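Long-range contacts in putative uncharacterized protein (Dictyostelium purpureum, PDB 4R12), which probably serves as an essential subunit of gamma-secretase, the complex that cleaves Notch receptors and the amyloid-beta precursor protein within the membrane: residues 19-24 against 142-147; 47-52 against 153-158; 72-77 against 94-99; 100-105 against 414-419. All blocks are in the same frame, centred on the assembly; numbering follows the deposited sequence.

Contact 1. Residues 19-24 against 142-147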
# COMPACT_ATOMS: atom_id res chain seq x y z
N TYR A 19 -15.89 8.76 -16.67
CA TYR A 19 -15.76 7.42 -16.09
C TYR A 19 -14.48 7.26 -15.30
O TYR A 19 -14.46 6.57 -14.28
CB TYR A 19 -15.82 6.36 -17.19
CG TYR A 19 -17.14 6.35 -17.94
CD1 TYR A 19 -18.23 5.62 -17.47
CD2 TYR A 19 -17.29 7.06 -19.13
CE1 TYR A 19 -19.44 5.61 -18.16
CE2 TYR A 19 -18.49 7.06 -19.82
CZ TYR A 19 -19.56 6.33 -19.33
OH TYR A 19 -20.75 6.34 -20.03
N SER A 20 -13.41 7.89 -15.76
CA SER A 20 -12.17 7.86 -15.02
C SER A 20 -12.19 8.93 -13.96
O SER A 20 -11.53 9.94 -14.09
CB SER A 20 -10.99 8.04 -15.93
OG SER A 20 -11.10 7.22 -17.06
N SER A 21 -12.98 8.68 -12.92
CA SER A 21 -13.05 9.54 -11.74
C SER A 21 -12.65 8.78 -10.48
O SER A 21 -12.91 7.57 -10.35
CB SER A 21 -14.45 10.13 -11.57
OG SER A 21 -15.33 9.18 -11.01
N TYR A 22 -12.04 9.50 -9.53
CA TYR A 22 -11.44 8.87 -8.37
C TYR A 22 -11.93 9.56 -7.10
O TYR A 22 -11.46 10.64 -6.74
CB TYR A 22 -9.91 8.94 -8.46
CG TYR A 22 -9.36 8.57 -9.83
CD1 TYR A 22 -9.31 7.25 -10.25
CD2 TYR A 22 -8.89 9.55 -10.70
CE1 TYR A 22 -8.82 6.91 -11.51
CE2 TYR A 22 -8.39 9.21 -11.96
CZ TYR A 22 -8.36 7.89 -12.35
OH TYR A 22 -7.85 7.55 -13.60
N PRO A 23 -12.89 8.94 -6.42
CA PRO A 23 -13.57 9.58 -5.29
C PRO A 23 -12.76 9.57 -4.00
O PRO A 23 -11.95 8.67 -3.75
CB PRO A 23 -14.84 8.75 -5.13
CG PRO A 23 -14.43 7.37 -5.59
CD PRO A 23 -13.42 7.59 -6.70
N CYS A 24 -12.98 10.60 -3.19
CA CYS A 24 -12.65 10.58 -1.78
C CYS A 24 -13.74 9.79 -1.05
O CYS A 24 -14.92 10.07 -1.22
CB CYS A 24 -12.56 12.01 -1.24
SG CYS A 24 -12.40 12.12 0.54
N PRO A 142 -18.75 15.85 -1.43
CA PRO A 142 -17.87 14.91 -2.13
C PRO A 142 -16.67 15.61 -2.78
O PRO A 142 -16.75 16.78 -3.19
CB PRO A 142 -18.78 14.30 -3.19
CG PRO A 142 -19.77 15.38 -3.49
CD PRO A 142 -19.99 16.11 -2.19
N ILE A 143 -15.56 14.88 -2.86
CA ILE A 143 -14.38 15.35 -3.57
C ILE A 143 -13.95 14.24 -4.54
O ILE A 143 -13.77 13.09 -4.14
CB ILE A 143 -13.22 15.72 -2.61
CG1 ILE A 143 -13.71 16.67 -1.51
CG2 ILE A 143 -12.07 16.37 -3.38
CD1 ILE A 143 -12.61 17.17 -0.56
N PHE A 144 -13.83 14.59 -5.82
CA PHE A 144 -13.31 13.68 -6.83
C PHE A 144 -12.05 14.22 -7.48
O PHE A 144 -11.97 15.42 -7.79
CB PHE A 144 -14.31 13.44 -7.97
CG PHE A 144 -15.50 12.58 -7.61
CD1 PHE A 144 -16.26 12.83 -6.49
CD2 PHE A 144 -15.91 11.57 -8.46
CE1 PHE A 144 -17.39 12.06 -6.20
CE2 PHE A 144 -17.03 10.79 -8.18
CZ PHE A 144 -17.77 11.05 -7.04
N ALA A 145 -11.08 13.34 -7.73
CA ALA A 145 -10.06 13.63 -8.72
C ALA A 145 -10.51 13.02 -10.05
O ALA A 145 -11.37 12.13 -10.08
CB ALA A 145 -8.70 13.07 -8.30
N ILE A 146 -9.93 13.50 -11.15
CA ILE A 146 -10.26 13.00 -12.48
C ILE A 146 -8.96 12.83 -13.25
O ILE A 146 -7.96 13.48 -12.93
CB ILE A 146 -11.22 13.94 -13.24
CG1 ILE A 146 -10.83 15.40 -13.02
CG2 ILE A 146 -12.67 13.70 -12.81
CD1 ILE A 146 -11.62 16.37 -13.86
N ASP A 147 -8.97 11.97 -14.27
CA ASP A 147 -7.73 11.67 -14.99
C ASP A 147 -7.27 12.84 -15.84
O ASP A 147 -7.90 13.89 -15.88
CB ASP A 147 -7.88 10.40 -15.84
CG ASP A 147 -8.73 10.60 -17.10
OD1 ASP A 147 -9.18 11.72 -17.40
OD2 ASP A 147 -8.94 9.61 -17.82
O HOH W 1 -16.47 12.00 -2.46
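Ile-143 and Cys-24 meet where strand 143-146 runs antiparallel to strand 21-29. The N-H of Cys-24 meets the Ile-143 carbonyl nearly along the C=O axis, N to O 2.8 Å. A water ties the same two residues again, donating to Cys-24 O and accepting from Ile-143 N, and Cys-24 CB rests 4.0 Å from Ile-143 CB. Cys-24 SG, anti to the backbone N (chi1 171°), is spent in the disulfide with Cys-36. Phe-144 faces Pro-23 in a non-hydrogen-bonded pair, which suits a proline with no N-H to offer. Pro-23 CB sits over the centre of the phenyl ring, 4.2 Å from the centroid, as a CH-pi contact. Ser-21 meets that ring at its edge, OG 3.5 Å from Phe-144 CD2; so small a side chain fits beside the rim. Ala-145 and Tyr-22 form a hydrogen-bonded pair, with Tyr-22 N to Ala-145 O 2.8 Å and Ala-145 N to Tyr-22 O 2.9 Å. The short methyl of Ala-145 makes room for the tyrosine ring, whose CE2 edge continues to the Ile-146 carbonyl carbon. Ile-146 itself pairs with Ser-21. Asp-147 N adds a longer hydrogen bond to Ser-20 O, 3.3 Å. Aspartate suits this N-cap position, where the side chain caps a backbone N of helix 148-160, and its OD1 bonds Thr-150 OG1. Strand 143-146 thus lies between strand 21-29 and parallel strand 90-96, with Leu-582 of strand 581-586 packed against Ser-21, Phe-144 and Ile-146.

Contact 2. Residues 47-52 against 153-158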
# COMPACT_ATOMS: atom_id res chain seq x y z
N LEU A 47 -19.90 24.92 -12.00
CA LEU A 47 -18.45 24.76 -11.95
C LEU A 47 -17.76 26.11 -11.76
O LEU A 47 -18.03 27.05 -12.51
CB LEU A 47 -17.94 24.07 -13.21
CG LEU A 47 -18.38 22.63 -13.46
CD1 LEU A 47 -17.80 22.12 -14.76
CD2 LEU A 47 -17.96 21.73 -12.30
N TYR A 48 -16.90 26.20 -10.76
CA TYR A 48 -16.12 27.41 -10.53
C TYR A 48 -14.64 27.03 -10.40
O TYR A 48 -14.29 26.26 -9.51
CB TYR A 48 -16.59 28.16 -9.28
CG TYR A 48 -15.75 29.38 -8.96
CD1 TYR A 48 -14.58 29.28 -8.22
CD2 TYR A 48 -16.14 30.64 -9.40
CE1 TYR A 48 -13.81 30.39 -7.93
CE2 TYR A 48 -15.38 31.77 -9.11
CZ TYR A 48 -14.22 31.63 -8.38
OH TYR A 48 -13.46 32.74 -8.09
N LEU A 49 -13.80 27.60 -11.26
CA LEU A 49 -12.38 27.22 -11.32
C LEU A 49 -11.47 28.10 -10.48
O LEU A 49 -11.45 29.32 -10.63
CB LEU A 49 -11.90 27.25 -12.77
CG LEU A 49 -10.40 27.05 -12.99
CD1 LEU A 49 -9.97 25.64 -12.62
CD2 LEU A 49 -10.04 27.36 -14.43
N ILE A 50 -10.71 27.47 -9.59
CA ILE A 50 -9.63 28.15 -8.90
C ILE A 50 -8.31 27.63 -9.45
O ILE A 50 -7.97 26.47 -9.25
CB ILE A 50 -9.69 27.92 -7.38
CG1 ILE A 50 -10.95 28.57 -6.79
CG2 ILE A 50 -8.45 28.50 -6.71
CD1 ILE A 50 -11.01 28.48 -5.29
N ASP A 51 -7.58 28.49 -10.16
CA ASP A 51 -6.30 28.11 -10.78
C ASP A 51 -5.23 29.19 -10.58
O ASP A 51 -4.11 29.07 -11.08
CB ASP A 51 -6.49 27.82 -12.27
CG ASP A 51 -6.88 29.06 -13.08
OD1 ASP A 51 -7.21 30.11 -12.48
OD2 ASP A 51 -6.87 28.98 -14.32
N ASP A 52 -5.58 30.24 -9.85
CA ASP A 52 -4.63 31.28 -9.47
C ASP A 52 -5.14 32.05 -8.26
O ASP A 52 -6.28 31.87 -7.84
CB ASP A 52 -4.36 32.24 -10.64
CG ASP A 52 -5.63 32.78 -11.29
OD1 ASP A 52 -6.63 33.03 -10.58
OD2 ASP A 52 -5.63 32.96 -12.52
N ALA A 153 -10.38 18.81 -20.18
CA ALA A 153 -11.69 19.21 -20.66
C ALA A 153 -12.46 19.99 -19.59
O ALA A 153 -13.07 21.01 -19.88
CB ALA A 153 -12.47 18.00 -21.13
N ILE A 154 -12.39 19.53 -18.35
CA ILE A 154 -13.10 20.18 -17.25
C ILE A 154 -12.47 21.52 -16.86
O ILE A 154 -13.16 22.45 -16.43
CB ILE A 154 -13.17 19.25 -16.02
CG1 ILE A 154 -14.01 18.02 -16.36
CG2 ILE A 154 -13.76 19.96 -14.81
CD1 ILE A 154 -15.41 18.37 -16.77
N ARG A 155 -11.15 21.62 -17.00
CA ARG A 155 -10.47 22.90 -16.80
C ARG A 155 -10.96 23.91 -17.84
O ARG A 155 -11.16 25.09 -17.52
CB ARG A 155 -8.95 22.76 -16.89
CG ARG A 155 -8.20 24.06 -16.56
CD ARG A 155 -6.68 23.95 -16.77
NE ARG A 155 -6.02 22.99 -15.88
CZ ARG A 155 -5.34 23.30 -14.79
NH1 ARG A 155 -5.21 24.58 -14.42
NH2 ARG A 155 -4.78 22.35 -14.06
N ASN A 156 -11.19 23.44 -19.04
CA ASN A 156 -11.68 24.25 -20.12
C ASN A 156 -13.06 24.83 -19.82
O ASN A 156 -13.23 26.02 -19.75
CB ASN A 156 -11.70 23.43 -21.39
CG ASN A 156 -12.05 24.25 -22.61
OD1 ASN A 156 -11.66 25.38 -22.73
ND2 ASN A 156 -12.77 23.66 -23.50
N VAL A 157 -14.05 23.98 -19.62
CA VAL A 157 -15.40 24.45 -19.37
C VAL A 157 -15.59 25.23 -18.09
O VAL A 157 -16.33 26.17 -18.04
CB VAL A 157 -16.40 23.32 -19.40
CG1 VAL A 157 -16.34 22.62 -20.73
CG2 VAL A 157 -16.12 22.36 -18.28
N SER A 158 -14.87 24.82 -17.05
CA SER A 158 -14.93 25.51 -15.76
C SER A 158 -14.37 26.92 -15.87
O SER A 158 -14.74 27.81 -15.10
CB SER A 158 -14.17 24.72 -14.70
OG SER A 158 -12.79 25.06 -14.70
O HOH W 2 -14.82 29.50 -13.23
O HOH W 3 -5.54 27.01 -15.91
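Leu-47 and Leu-49 meet Val-157 and Ser-158 where helix 148-160 lies across strand 43-50, a helix-on-sheet layer of the alpha/beta small lobe. The two axes cross at 103° and pass 8.0 Å apart. The apolar contacts come from alternate strand residues, as expected when one face of a strand meets a helix. Leu-47 sends CD1 to Val-157 CG2 at 3.9 Å, the two side chains crossing obliquely, and its CB lies by Ser-158 CB. Leu-49, with CG anti to the backbone N (chi1 172°), wraps round the hydroxyl of Ser-158: its CB is 3.1 Å from Ser-158 OG, and CG and both methyls lie a little farther off. A serine suits this spot because it is small enough for the helix to come close to the strand, and its OG can turn back toward main-chain carbonyls of its own helix.

No direct hydrogen bond joins the segments, and the polar links run through water. One water accepts from Leu-49 N and donates to Ser-158 O. Charged groups lie at the margin. Arg-155 NE and NH2 are engaged by Asp-99 and Asp-73, while Asp-51 OD1 pairs with Arg-162. Between Asp-51 OD2 and Arg-155 NH1 a second water donates to the carboxylate and accepts from the guanidinium, the water oxygen 2.9 Å from Asp-51 OD2 and 2.9 Å from Arg-155 NH1.

Contact 3. Residues 72-77 against 94-99. With NAG (2-acetamido-2-deoxy-beta-D-glucopyranose), chain C; NAG (2-acetamido-2-deoxy-beta-D-glucopyranose), chain D.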
# COMPACT_ATOMS: atom_id res chain seq x y z
N LEU A 72 -10.43 22.61 -8.77
CA LEU A 72 -9.14 23.06 -8.26
C LEU A 72 -7.97 22.61 -9.12
O LEU A 72 -7.78 21.42 -9.35
CB LEU A 72 -8.92 22.53 -6.83
CG LEU A 72 -9.77 23.10 -5.70
CD1 LEU A 72 -9.49 22.33 -4.41
CD2 LEU A 72 -9.46 24.57 -5.51
N ASP A 73 -7.18 23.58 -9.58
CA ASP A 73 -5.82 23.27 -10.00
C ASP A 73 -5.15 22.69 -8.77
O ASP A 73 -5.38 23.16 -7.65
CB ASP A 73 -5.08 24.51 -10.49
CG ASP A 73 -3.66 24.21 -10.94
OD1 ASP A 73 -2.76 24.09 -10.07
OD2 ASP A 73 -3.44 24.08 -12.16
N THR A 74 -4.34 21.66 -8.95
CA THR A 74 -3.88 20.92 -7.78
C THR A 74 -2.98 21.75 -6.86
O THR A 74 -2.83 21.41 -5.69
CB THR A 74 -3.16 19.62 -8.18
OG1 THR A 74 -2.92 18.84 -7.01
CG2 THR A 74 -1.85 19.92 -8.90
N ASN A 75 -2.39 22.83 -7.37
CA ASN A 75 -1.60 23.71 -6.50
C ASN A 75 -2.45 24.32 -5.39
O ASN A 75 -1.93 24.75 -4.36
CB ASN A 75 -0.92 24.81 -7.31
CG ASN A 75 0.53 24.46 -7.67
OD1 ASN A 75 1.00 23.35 -7.40
ND2 ASN A 75 1.23 25.42 -8.27
N TYR A 76 -3.77 24.34 -5.60
CA TYR A 76 -4.69 24.89 -4.61
C TYR A 76 -5.43 23.82 -3.81
O TYR A 76 -6.31 24.14 -3.00
CB TYR A 76 -5.67 25.83 -5.31
CG TYR A 76 -4.96 27.08 -5.73
CD1 TYR A 76 -4.28 27.14 -6.94
CD2 TYR A 76 -4.91 28.19 -4.89
CE1 TYR A 76 -3.59 28.29 -7.32
CE2 TYR A 76 -4.23 29.33 -5.26
CZ TYR A 76 -3.58 29.38 -6.47
OH TYR A 76 -2.90 30.52 -6.82
N PHE A 77 -5.05 22.56 -3.99
CA PHE A 77 -5.63 21.46 -3.23
C PHE A 77 -4.74 21.05 -2.05
O PHE A 77 -3.81 20.25 -2.20
CB PHE A 77 -5.89 20.25 -4.13
CG PHE A 77 -6.50 19.07 -3.41
CD1 PHE A 77 -7.75 19.19 -2.80
CD2 PHE A 77 -5.84 17.86 -3.35
CE1 PHE A 77 -8.32 18.11 -2.14
CE2 PHE A 77 -6.40 16.78 -2.68
CZ PHE A 77 -7.65 16.90 -2.08
N ILE A 94 -16.03 19.28 -4.73
CA ILE A 94 -14.76 19.71 -5.31
C ILE A 94 -14.30 18.69 -6.34
O ILE A 94 -14.42 17.48 -6.14
CB ILE A 94 -13.68 19.90 -4.22
CG1 ILE A 94 -14.03 21.10 -3.34
CG2 ILE A 94 -12.29 20.10 -4.84
CD1 ILE A 94 -13.15 21.22 -2.12
N ILE A 95 -13.79 19.19 -7.46
CA ILE A 95 -13.11 18.37 -8.45
C ILE A 95 -11.65 18.78 -8.50
O ILE A 95 -11.34 19.97 -8.68
CB ILE A 95 -13.73 18.51 -9.85
CG1 ILE A 95 -15.20 18.10 -9.82
CG2 ILE A 95 -12.94 17.69 -10.86
CD1 ILE A 95 -15.93 18.33 -11.13
N VAL A 96 -10.76 17.82 -8.31
CA VAL A 96 -9.33 18.10 -8.34
C VAL A 96 -8.75 17.65 -9.68
O VAL A 96 -8.89 16.49 -10.09
CB VAL A 96 -8.59 17.41 -7.17
CG1 VAL A 96 -7.07 17.64 -7.28
CG2 VAL A 96 -9.13 17.92 -5.82
N LEU A 97 -8.11 18.59 -10.36
CA LEU A 97 -7.54 18.36 -11.67
C LEU A 97 -6.17 17.68 -11.55
O LEU A 97 -5.39 18.01 -10.66
CB LEU A 97 -7.41 19.68 -12.43
CG LEU A 97 -8.70 20.52 -12.56
CD1 LEU A 97 -8.35 21.92 -13.05
CD2 LEU A 97 -9.70 19.86 -13.49
N THR A 98 -5.89 16.75 -12.44
CA THR A 98 -4.59 16.08 -12.44
C THR A 98 -3.86 16.25 -13.77
O THR A 98 -2.95 15.46 -14.05
CB THR A 98 -4.73 14.57 -12.16
OG1 THR A 98 -5.42 13.95 -13.26
CG2 THR A 98 -5.53 14.33 -10.88
N ASP A 99 -4.24 17.25 -14.57
CA ASP A 99 -3.53 17.50 -15.83
C ASP A 99 -2.22 18.25 -15.59
O ASP A 99 -1.34 18.28 -16.45
CB ASP A 99 -4.41 18.27 -16.84
CG ASP A 99 -5.03 19.54 -16.26
OD1 ASP A 99 -5.26 19.62 -15.03
OD2 ASP A 99 -5.30 20.46 -17.06
C1 NAG C . -1.29 25.20 -0.04
C2 NAG C . 0.11 25.72 0.24
C3 NAG C . 0.22 27.21 0.12
C4 NAG C . -0.33 27.73 -1.17
C5 NAG C . -1.75 27.20 -1.32
C6 NAG C . -2.43 27.58 -2.62
C7 NAG C . 1.02 24.18 1.80
C8 NAG C . 1.14 23.80 3.23
N2 NAG C . 0.51 25.35 1.54
O3 NAG C . 1.58 27.54 0.25
O4 NAG C . -0.32 29.12 -1.02
O5 NAG C . -1.80 25.79 -1.21
O6 NAG C . -1.58 27.60 -3.73
O7 NAG C . 1.37 23.43 0.94
C1 NAG D . -0.76 15.07 -18.94
C2 NAG D . 0.55 15.28 -18.24
C3 NAG D . 1.43 16.21 -19.05
C4 NAG D . 1.50 15.80 -20.51
C5 NAG D . 0.08 15.58 -21.04
C6 NAG D . -0.00 15.08 -22.45
C7 NAG D . 0.58 15.20 -15.86
C8 NAG D . 0.47 15.97 -14.61
N2 NAG D . 0.33 15.86 -16.96
O3 NAG D . 2.71 16.20 -18.44
O4 NAG D . 2.17 16.84 -21.22
O5 NAG D . -0.49 14.58 -20.24
O6 NAG D . 0.65 13.83 -22.54
O7 NAG D . 0.88 14.03 -15.88
O HOH W 4 -3.95 16.59 -8.63
O HOH W 5 -4.05 20.36 -11.47
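Leu-72 is joined to strand 90-96 by two nearly straight backbone bonds: Leu-72 N to Ile-95 O at 2.8 Å and Leu-97 N to Leu-72 O at 3.0 Å. They make a parallel bridge of Leu-72 with Val-96. Branched apolar side chains fill the space beside it. Leu-72 CD1 touches Ile-94 CG2 at 3.6 Å, and Leu-97 lays CG and CD1 against the Leu-72 carbonyl. Phe-77 crosses Val-96 at about a right angle; CG2 of the valine lies over one face of the ring, offset toward the rim, 3.7 Å from the centroid, a CH-pi contact. The ring gets there with CG anti to the backbone N (chi1 -179°).

Beyond the bridge the segments part, and two waters fill in. Both donate to Leu-97 O; one accepts from Thr-74 N and the other meets Thr-74 OG1. The 3-10 turn that carries Phe-77 round is shaped by Asp-73, whose OD1 accepts from Asn-75 N at 3.0 Å in an Asx turn, a role for which its short carboxylate is well suited. Farther out, O6 of a sugar in the glycan on Asn-78 donates to Asn-75 O and lies over the Tyr-76 ring. The sugar on Asn-148 gives its N2-H to Asp-99 O. Asp-73 OD2 and Asp-99 OD1 stand 5.6 Å apart. Arg-155 of helix 148-160 pairs with both carboxylates, through Asp-73 OD2 and Asp-99 OD2, and would be expected to offset their repulsion. The apolar pairing gives way here to a polar, sugar-bordered surface.

Contact 4. Residues 100-105 against 414-419. With NAG (2-acetamido-2-deoxy-beta-D-glucopyranose), chain C; NAG (2-acetamido-2-deoxy-beta-D-glucopyranose), chain D.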
# COMPACT_ATOMS: atom_id res chain seq x y z
N THR A 100 -2.10 18.85 -14.41
CA THR A 100 -0.84 19.40 -13.92
C THR A 100 -0.52 18.80 -12.54
O THR A 100 -1.42 18.29 -11.87
CB THR A 100 -0.87 20.92 -13.79
OG1 THR A 100 -1.86 21.30 -12.83
CG2 THR A 100 -1.18 21.59 -15.14
N LYS A 101 0.74 18.88 -12.14
CA LYS A 101 1.20 18.37 -10.85
C LYS A 101 1.41 19.51 -9.87
O LYS A 101 1.44 20.67 -10.28
CB LYS A 101 2.52 17.60 -10.99
CG LYS A 101 2.43 16.25 -11.68
CD LYS A 101 3.85 15.69 -11.83
CE LYS A 101 3.87 14.33 -12.52
NZ LYS A 101 3.64 13.24 -11.54
N LYS A 102 1.60 19.21 -8.59
CA LYS A 102 1.96 20.26 -7.65
C LYS A 102 3.40 20.69 -7.90
O LYS A 102 4.25 19.86 -8.20
CB LYS A 102 1.81 19.81 -6.19
CG LYS A 102 0.38 19.83 -5.68
CD LYS A 102 0.34 19.54 -4.18
CE LYS A 102 -1.02 19.92 -3.56
NZ LYS A 102 -2.16 19.19 -4.21
N THR A 103 3.67 21.98 -7.77
CA THR A 103 5.03 22.49 -7.95
C THR A 103 5.79 22.57 -6.62
O THR A 103 6.87 23.15 -6.55
CB THR A 103 5.02 23.88 -8.59
OG1 THR A 103 4.26 24.77 -7.76
CG2 THR A 103 4.38 23.82 -9.97
N TYR A 104 5.22 21.98 -5.58
CA TYR A 104 5.87 21.99 -4.27
C TYR A 104 5.70 20.65 -3.58
O TYR A 104 4.79 19.89 -3.93
CB TYR A 104 5.30 23.12 -3.40
CG TYR A 104 3.79 23.13 -3.24
CD1 TYR A 104 3.16 22.35 -2.27
CD2 TYR A 104 3.00 23.96 -4.04
CE1 TYR A 104 1.78 22.37 -2.11
CE2 TYR A 104 1.61 24.00 -3.88
CZ TYR A 104 1.01 23.19 -2.91
OH TYR A 104 -0.36 23.22 -2.74
N PRO A 105 6.56 20.34 -2.59
CA PRO A 105 6.38 19.07 -1.87
C PRO A 105 5.09 19.07 -1.06
O PRO A 105 4.70 20.11 -0.52
CB PRO A 105 7.60 19.00 -0.93
CG PRO A 105 8.51 20.13 -1.35
CD PRO A 105 7.65 21.15 -2.02
N TYR A 414 0.32 10.21 -1.08
CA TYR A 414 -0.27 11.18 -2.00
C TYR A 414 -0.10 10.73 -3.46
O TYR A 414 0.89 10.08 -3.78
CB TYR A 414 0.34 12.56 -1.76
CG TYR A 414 -0.22 13.65 -2.65
CD1 TYR A 414 -1.56 14.02 -2.55
CD2 TYR A 414 0.59 14.31 -3.56
CE1 TYR A 414 -2.09 15.01 -3.38
CE2 TYR A 414 0.08 15.30 -4.39
CZ TYR A 414 -1.27 15.65 -4.29
OH TYR A 414 -1.76 16.63 -5.12
N GLU A 415 -1.06 11.11 -4.31
CA GLU A 415 -1.09 10.69 -5.72
C GLU A 415 0.18 11.02 -6.50
O GLU A 415 0.53 10.32 -7.44
CB GLU A 415 -2.29 11.32 -6.45
CG GLU A 415 -2.36 12.83 -6.25
CD GLU A 415 -3.24 13.55 -7.26
OE1 GLU A 415 -3.39 13.07 -8.39
OE2 GLU A 415 -3.77 14.63 -6.92
N GLN A 416 0.87 12.10 -6.12
CA GLN A 416 2.08 12.49 -6.82
C GLN A 416 3.31 11.63 -6.44
O GLN A 416 4.40 11.87 -6.96
CB GLN A 416 2.39 13.97 -6.58
CG GLN A 416 3.27 14.59 -7.66
CD GLN A 416 3.15 16.11 -7.72
OE1 GLN A 416 2.07 16.67 -7.55
NE2 GLN A 416 4.28 16.77 -7.98
N ASP A 417 3.12 10.65 -5.56
CA ASP A 417 4.16 9.67 -5.29
C ASP A 417 4.11 8.63 -6.40
O ASP A 417 3.63 7.51 -6.21
CB ASP A 417 3.97 9.04 -3.91
CG ASP A 417 5.11 8.10 -3.53
OD1 ASP A 417 6.13 8.04 -4.26
OD2 ASP A 417 4.97 7.41 -2.48
N ASP A 418 4.61 9.02 -7.57
CA ASP A 418 4.44 8.23 -8.79
C ASP A 418 5.80 7.93 -9.44
O ASP A 418 6.85 8.10 -8.80
CB ASP A 418 3.51 8.97 -9.77
CG ASP A 418 4.03 10.35 -10.17
OD1 ASP A 418 5.23 10.65 -9.96
OD2 ASP A 418 3.22 11.15 -10.69
N ASN A 419 5.80 7.52 -10.71
CA ASN A 419 7.05 7.06 -11.33
C ASN A 419 8.08 8.17 -11.42
O ASN A 419 9.29 7.89 -11.44
CB ASN A 419 6.82 6.41 -12.73
CG ASN A 419 6.24 7.37 -13.78
OD1 ASN A 419 6.14 8.58 -13.60
ND2 ASN A 419 5.86 6.79 -14.92
C1 NAG C . -1.29 25.20 -0.04
C2 NAG C . 0.11 25.72 0.24
C3 NAG C . 0.22 27.21 0.12
C4 NAG C . -0.33 27.73 -1.17
C5 NAG C . -1.75 27.20 -1.32
C6 NAG C . -2.43 27.58 -2.62
C7 NAG C . 1.02 24.18 1.80
C8 NAG C . 1.14 23.80 3.23
N2 NAG C . 0.51 25.35 1.54
O3 NAG C . 1.58 27.54 0.25
O4 NAG C . -0.32 29.12 -1.02
O5 NAG C . -1.80 25.79 -1.21
O6 NAG C . -1.58 27.60 -3.73
O7 NAG C . 1.37 23.43 0.94
C1 NAG D . -0.76 15.07 -18.94
C2 NAG D . 0.55 15.28 -18.24
C3 NAG D . 1.43 16.21 -19.05
C4 NAG D . 1.50 15.80 -20.51
C5 NAG D . 0.08 15.58 -21.04
C6 NAG D . -0.00 15.08 -22.45
C7 NAG D . 0.58 15.20 -15.86
C8 NAG D . 0.47 15.97 -14.61
N2 NAG D . 0.33 15.86 -16.96
O3 NAG D . 2.71 16.20 -18.44
O4 NAG D . 2.17 16.84 -21.22
O5 NAG D . -0.49 14.58 -20.24
O6 NAG D . 0.65 13.83 -22.54
O7 NAG D . 0.88 14.03 -15.88
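Gln-416 turns its carboxamide to the backbone of Lys-102 and grips it twice. OE1 accepts from Lys-102 N at 2.8 Å, the donor tilted 20° from the carbonyl plane, while NE2 gives a straight bond to Lys-102 O at 3.1 Å, in the amide plane and on a carbonyl lone pair. The glutamine so imitates a neighbouring strand, satisfying both main-chain polar groups of one residue in a loop without regular pairing. With CG anti to the backbone N (chi1 -157°) and the chain extended beyond it, the amide is long enough to bridge the gap. Lys-101 passes by the amide, its CB 3.6 Å from Gln-416 NE2.

The Lys-102 side chain leaves from beside Gln-416 OE1 and runs on to Tyr-414. Bent at chi4 (59°), it brings NZ to Tyr-414 OH at 2.7 Å, and NZ also donates to Thr-74 O and Phe-77 O. Lysine suits this buried place because its ammonium can serve three oxygens at once, and they would be expected to stabilise its charge. Lys-101 and Asp-418 reach toward each other tip to tip as a salt bridge, but the modelled gap is too short to trust in detail. Tyr-414 opens a type I turn ending at Asp-417, which sets Gln-416 toward the lysines. Lys-101 CG also lies 3.5 Å from C8 of the sugar on Asn-148. Joining a small-lobe loop to one of the large lobe, whose family belongs to the zinc exopeptidase clan, this is a polar loop-to-loop interface between the two lobes of nicastrin.

How the contacts relate
Contacts 1 and 3 are the buried ones and share a sheet: strands 143-146 and 90-96 are neighbours, and Phe-144 O meets Val-96 N between them. Both rest on backbone bonds and CH-pi packing, the strands antiparallel in contact 1 and parallel in contact 3. Contact 2 is partly buried and lays helix 148-160, which follows strand 143-146 in the chain, over the same sheet, using apolar side chains and waters. Arg-155 joins it to contact 3 through two salt bridges. Contact 4, also partly buried, lacks regular structure and relies on amide, lysine and tyrosine groups; Lys-102 and Tyr-104 reach back to contact 3, and contacts 3 and 4 border the same two sugars.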